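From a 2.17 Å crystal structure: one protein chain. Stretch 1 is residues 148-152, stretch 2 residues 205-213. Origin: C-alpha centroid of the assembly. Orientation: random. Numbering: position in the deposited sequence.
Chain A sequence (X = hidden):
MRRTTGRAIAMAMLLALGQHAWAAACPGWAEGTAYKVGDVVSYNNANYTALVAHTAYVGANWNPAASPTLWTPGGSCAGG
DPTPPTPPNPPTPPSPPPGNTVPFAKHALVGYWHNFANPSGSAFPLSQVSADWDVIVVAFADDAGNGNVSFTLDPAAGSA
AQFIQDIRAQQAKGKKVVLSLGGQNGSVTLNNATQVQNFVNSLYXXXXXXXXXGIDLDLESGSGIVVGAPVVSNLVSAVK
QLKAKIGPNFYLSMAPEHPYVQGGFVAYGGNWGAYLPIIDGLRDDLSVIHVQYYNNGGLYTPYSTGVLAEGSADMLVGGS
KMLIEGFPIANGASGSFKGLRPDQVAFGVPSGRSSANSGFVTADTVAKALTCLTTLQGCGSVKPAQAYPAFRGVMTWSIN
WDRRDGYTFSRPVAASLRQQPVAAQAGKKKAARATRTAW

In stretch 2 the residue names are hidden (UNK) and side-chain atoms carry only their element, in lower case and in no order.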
ATOM      1  N   ASN A 148      19.246  -3.171 -13.000  1.00 33.13           N
ATOM      2  CA  ASN A 148      19.209  -1.728 -12.783  1.00 39.57           C
ATOM      3  C   ASN A 148      17.812  -1.187 -12.503  1.00 37.13           C
ATOM      4  O   ASN A 148      16.836  -1.594 -13.131  1.00 34.92           O
ATOM      5  CB  ASN A 148      19.792  -0.993 -13.993  1.00 46.47           C
ATOM      6  CG  ASN A 148      21.309  -0.973 -13.992  1.00 53.96           C
ATOM      7  OD1 ASN A 148      21.953  -1.917 -14.448  1.00 59.83           O
ATOM      8  ND2 ASN A 148      21.888   0.109 -13.481  1.00 54.12           N
ATOM      9  N   VAL A 149      17.737  -0.258 -11.556  1.00 33.10           N
ATOM     10  CA  VAL A 149      16.506   0.446 -11.234  1.00 31.63           C
ATOM     11  C   VAL A 149      16.729   1.947 -11.392  1.00 32.20           C
ATOM     12  O   VAL A 149      17.796   2.456 -11.057  1.00 33.84           O
ATOM     13  CB  VAL A 149      16.039   0.139  -9.790  1.00 30.50           C
ATOM     14  CG1 VAL A 149      14.823   0.981  -9.416  1.00 27.93           C
ATOM     15  CG2 VAL A 149      15.736  -1.341  -9.626  1.00 27.43           C
ATOM     16  N   SER A 150      15.731   2.656 -11.910  1.00 30.35           N
ATOM     17  CA  SER A 150      15.810   4.106 -11.993  1.00 30.07           C
ATOM     18  C   SER A 150      14.566   4.758 -11.400  1.00 31.39           C
ATOM     19  O   SER A 150      13.556   4.095 -11.167  1.00 26.61           O
ATOM     20  CB  SER A 150      16.000   4.552 -13.443  1.00 33.91           C
ATOM     21  OG  SER A 150      14.904   4.147 -14.240  1.00 38.26           O
ATOM     22  N   PHE A 151      14.652   6.060 -11.152  1.00 33.40           N
ATOM     23  CA  PHE A 151      13.506   6.829 -10.688  1.00 30.93           C
ATOM     24  C   PHE A 151      13.452   8.181 -11.379  1.00 32.52           C
ATOM     25  O   PHE A 151      14.454   8.892 -11.442  1.00 29.17           O
ATOM     26  CB  PHE A 151      13.550   7.031  -9.172  1.00 28.26           C
ATOM     27  CG  PHE A 151      12.459   7.923  -8.655  1.00 29.60           C
ATOM     28  CD1 PHE A 151      11.153   7.460  -8.563  1.00 28.89           C
ATOM     29  CD2 PHE A 151      12.733   9.226  -8.275  1.00 31.66           C
ATOM     30  CE1 PHE A 151      10.139   8.278  -8.095  1.00 30.73           C
ATOM     31  CE2 PHE A 151      11.727  10.052  -7.806  1.00 32.40           C
ATOM     32  CZ  PHE A 151      10.423   9.575  -7.717  1.00 32.27           C
ATOM     33  N   THR A 152      12.279   8.529 -11.892  1.00 31.64           N
ATOM     34  CA  THR A 152      12.075   9.828 -12.516  1.00 34.28           C
ATOM     35  C   THR A 152      10.775  10.451 -12.018  1.00 34.07           C
ATOM     36  O   THR A 152       9.706   9.850 -12.122  1.00 34.62           O
ATOM     37  CB  THR A 152      12.041   9.725 -14.046  1.00 35.88           C
ATOM     38  OG1 THR A 152      13.159   8.951 -14.498  1.00 41.40           O
ATOM     39  CG2 THR A 152      12.096  11.111 -14.670  1.00 34.33           C
ATOM     40  N   UNK A 205      21.916   4.454  -4.980  1.00 32.87           N
ATOM     41  CA  UNK A 205      22.050   5.781  -5.554  1.00 33.71           C
ATOM     42  C   UNK A 205      20.772   6.595  -5.455  1.00 35.05           C
ATOM     43  O   UNK A 205      20.806   7.785  -5.144  1.00 38.14           O
ATOM     44  N   UNK A 206      19.639   5.951  -5.712  1.00 32.64           N
ATOM     45  CA  UNK A 206      18.350   6.632  -5.675  1.00 30.90           C
ATOM     46  C   UNK A 206      17.983   7.041  -4.251  1.00 31.18           C
ATOM     47  O   UNK A 206      17.637   8.197  -3.998  1.00 32.43           O
ATOM     48  c   UNK A 206      16.563   4.434  -8.350  1.00 27.66           C
ATOM     49  c   UNK A 206      17.498   5.459  -7.739  1.00 30.28           C
ATOM     50  c   UNK A 206      17.227   5.750  -6.261  1.00 31.74           C
ATOM     51  c   UNK A 206      15.874   6.422  -6.083  1.00 27.30           C
ATOM     52  N   UNK A 207      18.068   6.089  -3.326  1.00 33.04           N
ATOM     53  CA  UNK A 207      17.716   6.337  -1.930  1.00 34.46           C
ATOM     54  C   UNK A 207      18.566   7.449  -1.317  1.00 37.47           C
ATOM     55  O   UNK A 207      18.043   8.339  -0.649  1.00 39.09           O
ATOM     56  c   UNK A 207      15.799   4.028  -2.161  1.00 31.55           C
ATOM     57  c   UNK A 207      17.024   2.817  -0.352  1.00 35.86           C
ATOM     58  c   UNK A 207      17.861   5.053  -1.107  1.00 33.69           C
ATOM     59  c   UNK A 207      16.619   4.182  -0.889  1.00 35.26           C
ATOM     60  N   UNK A 208      19.872   7.402  -1.556  1.00 36.74           N
ATOM     61  CA  UNK A 208      20.780   8.390  -0.983  1.00 41.53           C
ATOM     62  C   UNK A 208      20.574   9.770  -1.606  1.00 42.31           C
ATOM     63  O   UNK A 208      20.732  10.788  -0.933  1.00 43.51           O
ATOM     64  o   UNK A 208      22.544   7.737  -2.531  1.00 50.81           O
ATOM     65  c   UNK A 208      22.542   6.705  -0.357  1.00 38.82           C
ATOM     66  c   UNK A 208      22.258   7.971  -1.147  1.00 41.88           C
ATOM     67  N   UNK A 209      20.209   9.802  -2.886  1.00 38.55           N
ATOM     68  CA  UNK A 209      19.980  11.067  -3.576  1.00 38.29           C
ATOM     69  C   UNK A 209      18.706  11.761  -3.102  1.00 38.78           C
ATOM     70  O   UNK A 209      18.711  12.955  -2.811  1.00 39.10           O
ATOM     71  o   UNK A 209      19.455  10.758  -7.824  1.00 59.87           O
ATOM     72  n   UNK A 209      19.092  12.960  -8.080  1.00 58.81           N
ATOM     73  c   UNK A 209      19.401  11.894  -7.350  1.00 57.72           C
ATOM     74  c   UNK A 209      19.906  10.854  -5.090  1.00 41.11           C
ATOM     75  c   UNK A 209      19.686  12.141  -5.879  1.00 51.08           C
ATOM     76  N   UNK A 210      17.611  11.013  -3.027  1.00 34.42           N
ATOM     77  CA  UNK A 210      16.320  11.613  -2.709  1.00 33.94           C
ATOM     78  C   UNK A 210      16.007  11.603  -1.215  1.00 37.71           C
ATOM     79  O   UNK A 210      15.232  12.429  -0.735  1.00 34.91           O
ATOM     80  c   UNK A 210      15.979  10.525  -5.866  1.00 34.87           C
ATOM     81  c   UNK A 210      15.998  10.851  -7.210  1.00 35.75           C
ATOM     82  c   UNK A 210      15.210  10.908  -3.491  1.00 34.59           C
ATOM     83  c   UNK A 210      14.488  12.336  -5.440  1.00 34.71           C
ATOM     84  c   UNK A 210      15.256  11.924  -7.661  1.00 37.93           C
ATOM     85  c   UNK A 210      15.220  11.258  -4.961  1.00 35.58           C
ATOM     86  c   UNK A 210      14.501  12.669  -6.780  1.00 37.20           C
ATOM     87  o   UNK A 210      15.270  12.256  -8.995  1.00 39.09           O
ATOM     88  N   UNK A 211      16.614  10.681  -0.478  1.00 31.76           N
ATOM     89  CA  UNK A 211      16.399  10.614   0.955  1.00 30.01           C
ATOM     90  C   UNK A 211      15.183   9.791   1.337  1.00 31.56           C
ATOM     91  O   UNK A 211      14.582  10.011   2.391  1.00 30.13           O
ATOM     92  N   UNK A 212      14.812   8.850   0.473  1.00 27.80           N
ATOM     93  CA  UNK A 212      13.794   7.858   0.804  1.00 28.14           C
ATOM     94  C   UNK A 212      14.221   7.056   2.030  1.00 30.79           C
ATOM     95  O   UNK A 212      15.405   6.788   2.212  1.00 31.38           O
ATOM     96  c   UNK A 212      13.614   7.637  -2.766  1.00 27.71           C
ATOM     97  c   UNK A 212      13.033   8.220  -3.877  1.00 29.17           C
ATOM     98  c   UNK A 212      13.555   6.907  -0.369  1.00 28.53           C
ATOM     99  c   UNK A 212      11.636   8.053  -1.502  1.00 28.69           C
ATOM    100  c   UNK A 212      12.927   7.557  -1.566  1.00 29.10           C
ATOM    101  c   UNK A 212      11.748   8.722  -3.797  1.00 30.49           C
ATOM    102  c   UNK A 212      11.050   8.638  -2.609  1.00 30.46           C
ATOM    103  N   UNK A 213      13.262   6.660   2.861  1.00 28.15           N
ATOM    104  CA  UNK A 213      13.578   5.906   4.074  1.00 28.47           C
ATOM    105  C   UNK A 213      13.878   4.442   3.778  1.00 27.96           C
ATOM    106  O   UNK A 213      14.478   3.746   4.594  1.00 27.16           O
ATOM    107  c   UNK A 213      12.267   7.386   5.653  1.00 33.34           C
ATOM    108  o   UNK A 213      11.300   8.080   5.270  1.00 31.50           O
ATOM    109  c   UNK A 213      12.429   5.997   5.082  1.00 29.77           C
ATOM    110  o   UNK A 213      13.105   7.779   6.492  1.00 34.58           O
TER
HETATM  111  O   HOH W   1      16.644  10.846 -10.567  1.00 46.63           O

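Position 205 has backbone atoms and nothing beyond them. No side-chain atom means glycine, Gly205. It lies in a helix that begins earlier in the chain, and it touches nothing on stretch 1. An ideal CB would have room here, so the contact does not explain the missing side chain.

Position 206 carries four carbons. They fork at the first, and one arm is two carbons long. The carbons reach Val149 and Phe151. This is the beta-branched pattern of isoleucine, Ile206. Its CA-to-CB bond points toward stretch 1. The long arm ends at CD1, which lies 3.6 Å from Val149 O and 4.0 Å from Val149 CG1. The short arm places CG2 3.9 Å from Phe151 CB. Both arms therefore pack against stretch 1, and the residue is buried.

Position 207 also has four carbons, but the fork comes at the second. That is leucine, Leu207. It is buried, yet its side chain is out of reach of stretch 1.

Position 208 has one carbon bearing one oxygen and one carbon. The shape alone could be read as valine, but the element labels give threonine, Thr208. It is exposed and far from stretch 1. Its OG1 lies 3.1 Å from Gly205 O, one turn back.

Position 209 has three carbons in a row, the third carrying one oxygen and one nitrogen. This is glutamine, Gln209. Its CA-to-CB bond points toward stretch 1, but the side chain stops short of contact. Gln209 N donates to Gly205 O at 3.1 Å, a regular helical hydrogen bond.

Position 210 has one carbon, then a six-carbon ring bearing an oxygen. The ring turns its face to the edge of the Phe151 ring. This is tyrosine, Tyr210. Phe151 CD2 is 3.7 Å from Tyr210 CZ, and the planes stand at 84°. Water 1 lies 2.5 Å from Tyr210 OH and donates to Phe151 O at 3.1 Å.

Position 211 again lacks a side chain and is Gly211. Its phi is positive, 86°, as the chain leaves helical geometry. A CB here would be jammed against the carbonyl O of Tyr210, which by itself calls for glycine.

Position 212 has one carbon and a six-carbon ring without oxygen. The ring edge approaches the face of Phe151. This is phenylalanine, Phe212. Phe212 CZ is 4.2 Å from Phe151 CE2, and the planes stand at 88°.

Position 213 has two carbons, the second carrying two oxygens. This is aspartate, Asp213. It is out of reach of stretch 1, and its OD2 is hydrogen-bonded elsewhere in the structure.

The contact is mainly apolar. No direct hydrogen bond crosses it, and one water bridges the two stretches. Phe151 is central: it offers its edge to Tyr210 and a face to Phe212, while Ile206 packs beside its CB. Ile206 and Tyr210 are four residues apart, about one helical turn, so both can point toward stretch 1.

Stretch 2, residues 205-213: GILTQYGFD
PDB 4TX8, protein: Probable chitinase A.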